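Local coordinates for protein SSD1 (Saccharomyces cerevisiae S288C, PDB 7AM1) that binds regulatory elements in the untranslated regions of mRNAs and represses translation of those messages, as a pseudonuclease of the RNase II family, at residues Ser523-Glu526 / Ser527-Asp530; Phe546-Ile549 / Asn550-Arg554; Asp605-Ile608 / Lys609-Lys613; Asp617-Arg620 / Val621-Ile625; Leu652-Pro655 / Ile656-His659. All coordinates share one frame; numbering follows the deposited sequence.

Interaction 1 of 5, residues Ser523-Glu526 / Ser527-Asp530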
loop_
_atom_site.group_PDB
_atom_site.type_symbol
_atom_site.label_atom_id
_atom_site.label_comp_id
_atom_site.label_asym_id
_atom_site.label_seq_id
_atom_site.Cartn_x
_atom_site.Cartn_y
_atom_site.Cartn_z
ATOM N N SER A 523 4.998 8.881 5.683
ATOM C CA SER A 523 3.705 8.494 5.137
ATOM C C SER A 523 3.698 7.047 4.671
ATOM O O SER A 523 2.685 6.352 4.807
ATOM C CB SER A 523 3.332 9.413 3.979
ATOM O OG SER A 523 2.080 9.038 3.445
ATOM N N LEU A 524 4.812 6.571 4.116
ATOM C CA LEU A 524 4.841 5.205 3.605
ATOM C C LEU A 524 4.843 4.198 4.752
ATOM O O LEU A 524 4.160 3.169 4.683
ATOM C CB LEU A 524 6.051 5.015 2.685
ATOM C CG LEU A 524 6.091 5.927 1.447
ATOM C CD1 LEU A 524 7.321 5.659 0.585
ATOM C CD2 LEU A 524 4.831 5.820 0.598
ATOM N N LEU A 525 5.577 4.479 5.830
ATOM C CA LEU A 525 5.554 3.554 6.959
ATOM C C LEU A 525 4.155 3.471 7.567
ATOM O O LEU A 525 3.711 2.388 7.961
ATOM C CB LEU A 525 6.580 3.956 8.015
ATOM C CG LEU A 525 8.051 3.972 7.586
ATOM C CD1 LEU A 525 8.955 3.879 8.816
ATOM C CD2 LEU A 525 8.386 2.879 6.584
ATOM N N GLU A 526 3.432 4.594 7.630
ATOM C CA GLU A 526 2.047 4.538 8.096
ATOM C C GLU A 526 1.237 3.535 7.278
ATOM O O GLU A 526 0.447 2.762 7.836
ATOM C CB GLU A 526 1.412 5.931 8.040
ATOM C CG GLU A 526 -0.124 5.968 8.007
ATOM C CD GLU A 526 -0.794 5.453 9.274
ATOM O OE1 GLU A 526 -0.101 5.230 10.292
ATOM O OE2 GLU A 526 -2.034 5.289 9.251
ATOM N N SER A 527 1.441 3.512 5.954
ATOM C CA SER A 527 0.648 2.646 5.088
ATOM C C SER A 527 0.984 1.174 5.277
ATOM O O SER A 527 0.228 0.319 4.804
ATOM C CB SER A 527 0.814 3.050 3.613
ATOM O OG SER A 527 2.028 2.580 3.058
ATOM N N LEU A 528 2.102 0.854 5.932
ATOM C CA LEU A 528 2.336 -0.521 6.347
ATOM C C LEU A 528 1.342 -0.971 7.408
ATOM O O LEU A 528 1.110 -2.175 7.544
ATOM C CB LEU A 528 3.757 -0.689 6.882
ATOM C CG LEU A 528 4.891 -0.568 5.863
ATOM C CD1 LEU A 528 6.233 -0.476 6.583
ATOM C CD2 LEU A 528 4.880 -1.748 4.885
ATOM N N ASP A 529 0.750 -0.046 8.166
ATOM C CA ASP A 529 -0.186 -0.454 9.203
ATOM C C ASP A 529 -1.645 -0.252 8.828
ATOM O O ASP A 529 -2.486 -1.060 9.224
ATOM C CB ASP A 529 0.070 0.298 10.512
ATOM C CG ASP A 529 -0.749 -0.262 11.653
ATOM O OD1 ASP A 529 -0.476 -1.417 12.048
ATOM O OD2 ASP A 529 -1.675 0.431 12.130
ATOM N N ASP A 530 -1.968 0.772 8.045
ATOM C CA ASP A 530 -3.358 1.158 7.860
ATOM C C ASP A 530 -3.495 1.846 6.512
ATOM O O ASP A 530 -2.506 2.175 5.856
ATOM C CB ASP A 530 -3.798 2.067 9.017
ATOM C CG ASP A 530 -5.292 2.056 9.255
ATOM O OD1 ASP A 530 -6.007 1.231 8.653
ATOM O OD2 ASP A 530 -5.750 2.902 10.058
HETATM O O HOH W 1 -4.573 5.328 10.235
#
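Glu526 O accepts two backbone N-H groups from 527-530: Asp529 N at 2.8 Å, standing above the carbonyl plane, and Asp530 N at 3.1 Å, lying in it. Leu528 N binds Leu525 O in the same three-residue spacing as the first of these, whereas the bond from Ser527 N to Ser523 O is weak at 3.3 Å. Bonds to the third and fourth residues are thus mixed as the short helix runs out. Ser527 turns its OG between the backbone N and the carbonyl carbon (chi1 79°), which bends the hydroxyl back to Leu524 O at 2.7 Å, on a lone pair in the carbonyl plane. With an alanine here, Leu524 O would probably be left to the weak backbone bonds from Ser527 N and Leu528 N. Helix 523-529 is a buried element of the RNB domain, close to the centre of the chain. On the apolar side Leu525 and Leu528 lie alongside each other, CD2 of the former 4.0 Å from CD1 of the latter. The carboxylates of Glu526 and Asp530 also run in the same direction, their planes 66° apart and OE2 of Glu526 4.5 Å from OD2 of Asp530. A water donates a hydrogen to each of these oxygens and bridges the two like charges. Salt bridges from Arg554 to Glu526, and from Arg665, Arg666 and Lys703 to Asp530, probably ease the repulsion.

Interaction 2 of 5, residues Phe546-Ile549 / Asn550-Arg554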
loop_
_atom_site.group_PDB
_atom_site.type_symbol
_atom_site.label_atom_id
_atom_site.label_comp_id
_atom_site.label_asym_id
_atom_site.label_seq_id
_atom_site.Cartn_x
_atom_site.Cartn_y
_atom_site.Cartn_z
ATOM N N PHE A 546 -3.727 15.433 10.526
ATOM C CA PHE A 546 -3.788 13.978 10.531
ATOM C C PHE A 546 -2.741 13.390 11.471
ATOM O O PHE A 546 -3.032 12.461 12.231
ATOM C CB PHE A 546 -3.592 13.416 9.124
ATOM C CG PHE A 546 -3.434 11.915 9.103
ATOM C CD1 PHE A 546 -4.546 11.086 9.072
ATOM C CD2 PHE A 546 -2.178 11.332 9.171
ATOM C CE1 PHE A 546 -4.406 9.697 9.079
ATOM C CE2 PHE A 546 -2.035 9.948 9.183
ATOM C CZ PHE A 546 -3.150 9.133 9.136
ATOM N N VAL A 547 -1.516 13.922 11.435
ATOM C CA VAL A 547 -0.433 13.353 12.232
ATOM C C VAL A 547 -0.724 13.520 13.717
ATOM O O VAL A 547 -0.467 12.612 14.519
ATOM C CB VAL A 547 0.907 14.004 11.841
ATOM C CG1 VAL A 547 2.012 13.599 12.805
ATOM C CG2 VAL A 547 1.288 13.629 10.419
ATOM N N VAL A 548 -1.264 14.679 14.108
ATOM C CA VAL A 548 -1.627 14.914 15.505
ATOM C C VAL A 548 -2.619 13.859 15.979
ATOM O O VAL A 548 -2.402 13.183 16.992
ATOM C CB VAL A 548 -2.198 16.335 15.680
ATOM C CG1 VAL A 548 -2.896 16.470 17.029
ATOM C CG2 VAL A 548 -1.102 17.368 15.564
ATOM N N ILE A 549 -3.729 13.709 15.253
ATOM C CA ILE A 549 -4.738 12.736 15.644
ATOM C C ILE A 549 -4.192 11.320 15.513
ATOM O O ILE A 549 -4.537 10.444 16.314
ATOM C CB ILE A 549 -6.018 12.925 14.804
ATOM C CG1 ILE A 549 -6.591 14.338 14.994
ATOM C CG2 ILE A 549 -7.041 11.842 15.126
ATOM C CD1 ILE A 549 -6.938 14.722 16.436
ATOM N N ASN A 550 -3.337 11.068 14.513
ATOM C CA ASN A 550 -2.811 9.720 14.300
ATOM C C ASN A 550 -1.889 9.297 15.441
ATOM O O ASN A 550 -1.907 8.134 15.862
ATOM C CB ASN A 550 -2.070 9.638 12.957
ATOM C CG ASN A 550 -1.844 8.190 12.484
ATOM O OD1 ASN A 550 -2.703 7.319 12.657
ATOM N ND2 ASN A 550 -0.684 7.938 11.879
ATOM N N GLU A 551 -1.067 10.215 15.956
ATOM C CA GLU A 551 -0.180 9.831 17.049
ATOM C C GLU A 551 -0.957 9.641 18.346
ATOM O O GLU A 551 -0.562 8.828 19.190
ATOM C CB GLU A 551 0.932 10.861 17.229
ATOM C CG GLU A 551 2.038 10.755 16.180
ATOM C CD GLU A 551 2.815 9.445 16.263
ATOM O OE1 GLU A 551 3.010 8.930 17.387
ATOM O OE2 GLU A 551 3.225 8.924 15.198
ATOM N N ILE A 552 -2.066 10.360 18.519
ATOM C CA ILE A 552 -2.925 10.103 19.670
ATOM C C ILE A 552 -3.582 8.734 19.544
ATOM O O ILE A 552 -3.649 7.978 20.517
ATOM C CB ILE A 552 -3.960 11.233 19.832
ATOM C CG1 ILE A 552 -3.270 12.504 20.342
ATOM C CG2 ILE A 552 -5.079 10.813 20.787
ATOM C CD1 ILE A 552 -4.127 13.750 20.250
ATOM N N LYS A 553 -4.058 8.385 18.346
ATOM C CA LYS A 553 -4.680 7.079 18.138
ATOM C C LYS A 553 -3.672 5.948 18.301
ATOM O O LYS A 553 -4.026 4.862 18.776
ATOM C CB LYS A 553 -5.323 7.020 16.753
ATOM C CG LYS A 553 -6.629 7.793 16.644
ATOM C CD LYS A 553 -7.131 7.867 15.210
ATOM C CE LYS A 553 -8.487 8.550 15.136
ATOM N NZ LYS A 553 -8.996 8.637 13.737
ATOM N N ARG A 554 -2.419 6.169 17.888
ATOM C CA ARG A 554 -1.394 5.145 18.068
ATOM C C ARG A 554 -1.154 4.877 19.546
ATOM O O ARG A 554 -0.984 3.726 19.964
ATOM C CB ARG A 554 -0.095 5.571 17.385
ATOM C CG ARG A 554 -0.126 5.439 15.856
ATOM C CD ARG A 554 1.087 6.079 15.205
ATOM N NE ARG A 554 1.106 5.827 13.766
ATOM C CZ ARG A 554 2.106 6.154 12.956
ATOM N NH1 ARG A 554 3.186 6.753 13.440
ATOM N NH2 ARG A 554 2.025 5.874 11.661
#
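Phe546 and Asn550, one turn apart on helix 544-568, run alongside each other. Both carry CG anti to the backbone N (chi1 171° in Phe546, -164° in Asn550), which brings the amide beside the ring with the two planes 30° apart. Asn550 CB sits over the ring face of Phe546, 4.1 Å from the centroid and shifted toward the rim, in a CH-pi contact. Farther out, Asn550 ND2 comes within 3.6 Å of Phe546 CE2, while the same nitrogen hydrogen-bonds to Glu526 OE1. Beneath this pair runs regular helical bonding, with Asn550 N to Phe546 O at 2.7 Å.

A second pair is made by Ile549 and Lys553. The lysine chain is extended beyond CG and crosses the isoleucine obliquely, so that Lys553 CE rests 3.6 Å from Ile549 CG2. The aliphatic part of the lysine makes this contact. On the buried side Val548 and Ile552 touch more loosely, with Val548 CG1 4.4 Å from Ile552 CD1, and both pack against helix 495-510. Glu551 OE2 takes a salt bridge from Arg554 NH1 at 2.8 Å, though the hydrogen bond within it is weak. The same OE2 also pairs with Arg510, whose NH1 lies close to that of Arg554, and its charge probably eases the repulsion between the two arginines. At the ring, the bond of Asn550 ND2 to Glu526 is likely to limit rotation of the amide.

Interaction 3 of 5, residues Asp605-Ile608 / Lys609-Lys613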
loop_
_atom_site.group_PDB
_atom_site.type_symbol
_atom_site.label_atom_id
_atom_site.label_comp_id
_atom_site.label_asym_id
_atom_site.label_seq_id
_atom_site.Cartn_x
_atom_site.Cartn_y
_atom_site.Cartn_z
ATOM N N ASP A 605 14.433 2.333 16.355
ATOM C CA ASP A 605 14.743 3.577 17.048
ATOM C C ASP A 605 15.759 4.410 16.274
ATOM O O ASP A 605 15.465 5.527 15.838
ATOM C CB ASP A 605 15.254 3.232 18.455
ATOM C CG ASP A 605 15.585 4.453 19.286
ATOM O OD1 ASP A 605 16.096 5.440 18.727
ATOM O OD2 ASP A 605 15.353 4.417 20.513
ATOM N N GLU A 606 16.972 3.882 16.106
ATOM C CA GLU A 606 18.037 4.672 15.496
ATOM C C GLU A 606 17.839 4.830 13.995
ATOM O O GLU A 606 18.216 5.861 13.428
ATOM C CB GLU A 606 19.392 4.031 15.793
ATOM C CG GLU A 606 19.732 4.001 17.279
ATOM C CD GLU A 606 19.837 5.392 17.880
ATOM O OE1 GLU A 606 20.140 6.345 17.132
ATOM O OE2 GLU A 606 19.601 5.535 19.097
ATOM N N LEU A 607 17.247 3.833 13.337
ATOM C CA LEU A 607 17.042 3.916 11.895
ATOM C C LEU A 607 16.083 5.050 11.551
ATOM O O LEU A 607 16.378 5.894 10.694
ATOM C CB LEU A 607 16.520 2.576 11.374
ATOM C CG LEU A 607 16.722 2.298 9.882
ATOM C CD1 LEU A 607 16.427 0.833 9.565
ATOM C CD2 LEU A 607 15.852 3.221 9.050
ATOM N N ILE A 608 14.932 5.095 12.225
ATOM C CA ILE A 608 13.935 6.128 11.961
ATOM C C ILE A 608 14.501 7.507 12.282
ATOM O O ILE A 608 14.259 8.480 11.558
ATOM C CB ILE A 608 12.662 5.848 12.783
ATOM C CG1 ILE A 608 11.938 4.601 12.267
ATOM C CG2 ILE A 608 11.736 7.066 12.788
ATOM C CD1 ILE A 608 11.603 4.621 10.819
ATOM N N LYS A 609 15.252 7.616 13.381
ATOM C CA LYS A 609 15.868 8.890 13.731
ATOM C C LYS A 609 16.843 9.342 12.651
ATOM O O LYS A 609 16.936 10.537 12.349
ATOM C CB LYS A 609 16.589 8.769 15.074
ATOM C CG LYS A 609 15.669 8.684 16.279
ATOM C CD LYS A 609 16.474 8.647 17.569
ATOM C CE LYS A 609 15.603 8.263 18.744
ATOM N NZ LYS A 609 16.406 7.837 19.937
ATOM N N GLY A 610 17.577 8.398 12.057
ATOM C CA GLY A 610 18.498 8.756 10.992
ATOM C C GLY A 610 17.788 9.306 9.772
ATOM O O GLY A 610 18.235 10.286 9.170
ATOM N N VAL A 611 16.658 8.699 9.406
ATOM C CA VAL A 611 15.882 9.180 8.269
ATOM C C VAL A 611 15.298 10.555 8.573
ATOM O O VAL A 611 15.416 11.488 7.769
ATOM C CB VAL A 611 14.784 8.164 7.904
ATOM C CG1 VAL A 611 13.908 8.693 6.784
ATOM C CG2 VAL A 611 15.403 6.831 7.488
ATOM N N LEU A 612 14.666 10.702 9.741
ATOM C CA LEU A 612 14.027 11.966 10.094
ATOM C C LEU A 612 15.024 13.115 10.207
ATOM O O LEU A 612 14.623 14.276 10.085
ATOM C CB LEU A 612 13.247 11.808 11.403
ATOM C CG LEU A 612 12.056 10.845 11.337
ATOM C CD1 LEU A 612 11.425 10.696 12.702
ATOM C CD2 LEU A 612 11.014 11.310 10.334
ATOM N N LYS A 613 16.311 12.821 10.429
ATOM C CA LYS A 613 17.320 13.871 10.534
ATOM C C LYS A 613 17.663 14.503 9.187
ATOM O O LYS A 613 18.251 15.590 9.160
ATOM C CB LYS A 613 18.617 13.313 11.135
ATOM C CG LYS A 613 18.858 13.641 12.597
ATOM C CD LYS A 613 20.325 13.983 12.845
#
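Asp605 faces Lys609 one turn further along helix 604-612, where the two make a salt bridge. The lysine chain stays extended beyond CG and passes close to the aspartate backbone, Lys609 CG lying 3.2 Å from Asp605 O, before NZ comes to 2.7 Å from Asp605 OD1. The hydrogen bond within this pair is weak, and the position of OD1 is doubtful because it is modelled unusually near the lysine chain. Asn512 completes the arrangement, its carbonyl oxygen accepting from Lys609 NZ and its side-chain amide donating to Asp605 OD2. A methionine in place of Lys609 would probably leave the Asp605 carboxylate without its positive partner and Asn512 O without this donor. Glu606 brings OE2 to 4.0 Å from Lys609 NZ, opposite charges near each other but beyond salt-bridge range; its own carbonyl oxygen accepts Gly610 N at 3.0 Å. With Leu607 the helix turns to its buried side. In the RNB domain this side packs against helices 582-595 and 617-629, and Leu607 reaches both. Its CG is anti to the backbone N (chi1 -159°), which lays the side chain alongside Val611, with Leu607 CD2 4.0 Å from Val611 CG2. Ile608 and Leu612 likewise project from the same face one turn apart. Ile608 CG2 meets Leu612 CD1 at 3.6 Å, and below them Leu612 N bonds to Ile608 O at 2.9 Å, nearly straight at 171°.

Interaction 4 of 5, residues Asp617-Arg620 / Val621-Ile625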
loop_
_atom_site.group_PDB
_atom_site.type_symbol
_atom_site.label_atom_id
_atom_site.label_comp_id
_atom_site.label_asym_id
_atom_site.label_seq_id
_atom_site.Cartn_x
_atom_site.Cartn_y
_atom_site.Cartn_z
ATOM N N ASP A 617 14.484 17.279 1.583
ATOM C CA ASP A 617 13.207 16.579 1.489
ATOM C C ASP A 617 13.270 15.440 0.477
ATOM O O ASP A 617 12.707 14.361 0.708
ATOM C CB ASP A 617 12.090 17.554 1.115
ATOM C CG ASP A 617 11.785 18.552 2.217
ATOM O OD1 ASP A 617 12.316 18.399 3.340
ATOM O OD2 ASP A 617 11.002 19.488 1.957
ATOM N N ASP A 618 13.919 15.671 -0.665
ATOM C CA ASP A 618 13.964 14.652 -1.707
ATOM C C ASP A 618 14.714 13.417 -1.229
ATOM O O ASP A 618 14.266 12.284 -1.438
ATOM C CB ASP A 618 14.611 15.225 -2.966
ATOM C CG ASP A 618 13.766 16.303 -3.610
ATOM O OD1 ASP A 618 12.524 16.176 -3.609
ATOM O OD2 ASP A 618 14.343 17.292 -4.094
ATOM N N VAL A 619 15.867 13.617 -0.587
ATOM C CA VAL A 619 16.640 12.482 -0.096
ATOM C C VAL A 619 15.871 11.747 0.995
ATOM O O VAL A 619 15.810 10.511 1.009
ATOM C CB VAL A 619 18.016 12.953 0.408
ATOM C CG1 VAL A 619 18.824 11.764 0.910
ATOM C CG2 VAL A 619 18.760 13.704 -0.690
ATOM N N ARG A 620 15.266 12.491 1.922
ATOM C CA ARG A 620 14.520 11.859 3.002
ATOM C C ARG A 620 13.394 10.991 2.453
ATOM O O ARG A 620 13.168 9.875 2.935
ATOM C CB ARG A 620 13.965 12.927 3.942
ATOM C CG ARG A 620 13.416 12.365 5.243
ATOM C CD ARG A 620 12.996 13.476 6.192
ATOM N NE ARG A 620 11.920 14.294 5.642
ATOM C CZ ARG A 620 12.063 15.527 5.164
ATOM N NH1 ARG A 620 13.246 16.133 5.167
ATOM N NH2 ARG A 620 11.003 16.162 4.688
ATOM N N VAL A 621 12.680 11.488 1.443
ATOM C CA VAL A 621 11.615 10.709 0.827
ATOM C C VAL A 621 12.191 9.498 0.107
ATOM O O VAL A 621 11.664 8.384 0.213
ATOM C CB VAL A 621 10.799 11.600 -0.128
ATOM C CG1 VAL A 621 9.937 10.745 -1.060
ATOM C CG2 VAL A 621 9.945 12.574 0.671
ATOM N N GLY A 622 13.289 9.696 -0.624
ATOM C CA GLY A 622 13.896 8.593 -1.343
ATOM C C GLY A 622 14.345 7.480 -0.421
ATOM O O GLY A 622 14.131 6.300 -0.706
ATOM N N ILE A 623 14.968 7.835 0.703
ATOM C CA ILE A 623 15.422 6.813 1.640
ATOM C C ILE A 623 14.230 6.112 2.283
ATOM O O ILE A 623 14.264 4.897 2.516
ATOM C CB ILE A 623 16.373 7.433 2.680
ATOM C CG1 ILE A 623 17.664 7.859 1.963
ATOM C CG2 ILE A 623 16.644 6.450 3.829
ATOM C CD1 ILE A 623 18.756 8.390 2.869
ATOM N N GLU A 624 13.146 6.845 2.550
ATOM C CA GLU A 624 11.948 6.188 3.062
ATOM C C GLU A 624 11.409 5.182 2.050
ATOM O O GLU A 624 10.989 4.079 2.426
ATOM C CB GLU A 624 10.866 7.211 3.414
ATOM C CG GLU A 624 9.654 6.571 4.096
ATOM C CD GLU A 624 8.496 7.530 4.301
ATOM O OE1 GLU A 624 8.631 8.724 3.960
ATOM O OE2 GLU A 624 7.438 7.075 4.785
ATOM N N ILE A 625 11.402 5.543 0.763
ATOM C CA ILE A 625 10.951 4.604 -0.261
ATOM C C ILE A 625 11.779 3.326 -0.191
ATOM O O ILE A 625 11.238 2.215 -0.180
ATOM C CB ILE A 625 11.012 5.247 -1.661
ATOM C CG1 ILE A 625 9.913 6.306 -1.813
ATOM C CG2 ILE A 625 10.875 4.180 -2.747
ATOM C CD1 ILE A 625 10.075 7.211 -3.040
HETATM O O HOH W 2 10.445 10.394 4.126
#
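Val619 and Ile623 meet on the buried side of helix 617-629, an alpha-helix of the RNB domain whose first turns are regular. Set one turn apart on a shared face, they bring Val619 CG1 to 3.9 Å from Ile623 CD1, and Ile623 continues this apolar surface toward Phe588, Ile592 and Phe595 of helix 582-595. The backbone bond beneath them is short and straight, Ile623 N to Val619 O at 2.8 Å with the donor almost in line with the carbonyl. Val621 uses its CG2 differently, laying it 3.3 Å from Asp617 O, the oxygen that also accepts Val621 N.

A salt bridge occupies the start of the helix. Arg620 leaves its backbone with CG anti to N and then bends at chi3 (62°), which folds the guanidinium back toward the preceding turn. There both terminal nitrogens close end-on in two hydrogen bonds to a single oxygen, NH2 of Arg620 at 2.9 Å and NH1 at 3.1 Å from Asp617 OD1. That oxygen lies in the guanidinium plane. Both nitrogens reach it from one face of the carboxylate, but NH2 stands 66° out of that plane, while NH1 comes on the anti side, only 21° out. Arg620 NH1 is shared with Ile614 O, which ties the helix to the preceding loop. Glu624 extends fully beyond CG and hydrogen-bonds through OE2 to Leu524 N, while a water donates to Glu624 OE1 at 2.5 Å and, weakly, to Arg620 O.

Interaction 5 of 5, residues Leu652-Pro655 / Ile656-His659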
loop_
_atom_site.group_PDB
_atom_site.type_symbol
_atom_site.label_atom_id
_atom_site.label_comp_id
_atom_site.label_asym_id
_atom_site.label_seq_id
_atom_site.Cartn_x
_atom_site.Cartn_y
_atom_site.Cartn_z
ATOM N N LEU A 652 6.341 1.143 13.931
ATOM C CA LEU A 652 5.882 2.060 14.966
ATOM C C LEU A 652 6.776 2.058 16.199
ATOM O O LEU A 652 6.491 2.791 17.154
ATOM C CB LEU A 652 4.451 1.712 15.386
ATOM C CG LEU A 652 3.366 1.834 14.319
ATOM C CD1 LEU A 652 2.020 1.362 14.853
ATOM C CD2 LEU A 652 3.266 3.251 13.814
ATOM N N ASN A 653 7.825 1.238 16.213
ATOM C CA ASN A 653 8.727 1.125 17.359
ATOM C C ASN A 653 7.953 0.839 18.642
ATOM O O ASN A 653 8.257 1.377 19.710
ATOM C CB ASN A 653 9.579 2.382 17.519
ATOM C CG ASN A 653 10.744 2.170 18.459
ATOM O OD1 ASN A 653 11.384 1.121 18.438
ATOM N ND2 ASN A 653 11.012 3.154 19.307
ATOM N N LEU A 654 6.933 -0.013 18.535
ATOM C CA LEU A 654 6.103 -0.341 19.687
ATOM C C LEU A 654 6.251 -1.808 20.079
ATOM O O LEU A 654 6.310 -2.681 19.203
ATOM C CB LEU A 654 4.630 -0.031 19.398
ATOM C CG LEU A 654 4.296 1.463 19.414
ATOM C CD1 LEU A 654 2.848 1.699 19.026
ATOM C CD2 LEU A 654 4.588 2.076 20.780
ATOM N N PRO A 655 6.336 -2.103 21.384
ATOM C CA PRO A 655 6.491 -3.504 21.815
ATOM C C PRO A 655 5.223 -4.327 21.686
ATOM O O PRO A 655 5.299 -5.564 21.672
ATOM C CB PRO A 655 6.910 -3.373 23.288
ATOM C CG PRO A 655 6.301 -2.082 23.726
ATOM C CD PRO A 655 6.332 -1.170 22.530
ATOM N N ILE A 656 4.059 -3.683 21.625
ATOM C CA ILE A 656 2.791 -4.382 21.475
ATOM C C ILE A 656 1.806 -3.395 20.872
ATOM O O ILE A 656 1.929 -2.181 21.061
ATOM C CB ILE A 656 2.305 -4.949 22.833
ATOM C CG1 ILE A 656 1.189 -5.979 22.631
ATOM C CG2 ILE A 656 1.828 -3.827 23.750
ATOM C CD1 ILE A 656 0.874 -6.782 23.896
ATOM N N TYR A 657 0.841 -3.912 20.122
ATOM C CA TYR A 657 -0.077 -3.047 19.398
ATOM C C TYR A 657 -1.324 -3.846 19.057
ATOM O O TYR A 657 -1.320 -5.080 19.076
ATOM C CB TYR A 657 0.589 -2.479 18.130
ATOM C CG TYR A 657 -0.061 -1.235 17.564
ATOM C CD1 TYR A 657 -0.106 -0.056 18.305
ATOM C CD2 TYR A 657 -0.588 -1.219 16.275
ATOM C CE1 TYR A 657 -0.691 1.085 17.802
ATOM C CE2 TYR A 657 -1.174 -0.073 15.759
ATOM C CZ TYR A 657 -1.219 1.078 16.533
ATOM O OH TYR A 657 -1.796 2.230 16.042
ATOM N N THR A 658 -2.394 -3.118 18.761
ATOM C CA THR A 658 -3.597 -3.695 18.180
ATOM C C THR A 658 -4.388 -2.567 17.530
ATOM O O THR A 658 -3.932 -1.419 17.470
ATOM C CB THR A 658 -4.443 -4.443 19.215
ATOM O OG1 THR A 658 -5.478 -5.166 18.530
ATOM C CG2 THR A 658 -5.082 -3.486 20.211
ATOM N N HIS A 659 -5.586 -2.893 17.053
ATOM C CA HIS A 659 -6.451 -1.936 16.377
ATOM C C HIS A 659 -7.761 -1.801 17.136
ATOM O O HIS A 659 -8.522 -2.769 17.260
ATOM C CB HIS A 659 -6.698 -2.351 14.928
ATOM C CG HIS A 659 -5.656 -1.847 13.983
ATOM N ND1 HIS A 659 -5.673 -2.137 12.637
ATOM C CD2 HIS A 659 -4.573 -1.059 14.185
ATOM C CE1 HIS A 659 -4.637 -1.564 12.053
ATOM N NE2 HIS A 659 -3.957 -0.897 12.969
#
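Tyr657 packs against Leu652 and Leu654 in the loop between strand 635-638 and helix 668-681 of the RNB domain, at a G1 beta bulge formed by Asn653 and Leu654 opposite His649. Asn653 takes a positive phi in this bulge. The chain then turns at Pro655 and continues extended through Ile656 and Tyr657, whose side chain meets the two leucines. Its CG is anti to the backbone N (chi1 -160°), which directs the ring onto their methyl groups.

Leu652 crosses Tyr657 at about a right angle and lays one methyl on the ring: Leu652 CD1 lies 3.7 Å from the centroid of the Tyr657 ring, offset toward the rim and 17° from the normal, a CH-pi contact. Its closest carbon is Tyr657 CE2, at 3.6 Å from Leu652 CD1. Leu654 approaches obliquely instead and brings its CD1 to 3.5 Å from Tyr657 CD1. The two methyls thus touch different parts of the same ring.

Around this cluster Arg554 of helix 544-568 covers both Leu652 and Tyr657, and the ring of His649 meets that of Tyr657 steeply, their planes about 80° apart. The Tyr657 hydroxyl is hydrogen-bonded to Asn557 ND2. Between 652-655 and 656-659 the side-chain contact is wholly apolar, whereas the phenol oxygen finds its polar partner on helix 544-568: carbon contacts hold the ring against the two leucines, and the hydroxyl joins the loop to that helix.

All five contacts lie in the RNB domain. Interaction 1 is the most central, fully buried yet rich in carboxylates, touching each of the others, by polar bonds to 2, 4 and 5 and by apolar packing to 3. Interactions 3 and 4 sit on successive helices that pack through Val611, Arg620 and Ile623, each with apolar residues inward and an ion pair on a more accessible side. In interaction 1, by contrast, the acids themselves are buried and matched by arginines and a lysine. Interaction 2 is mostly buried, and its Arg554 touches interaction 5, a partly buried, apolar loop contact without helical bonding. Interactions 4 and 5 are farthest apart, their centres about 24 Å from each other.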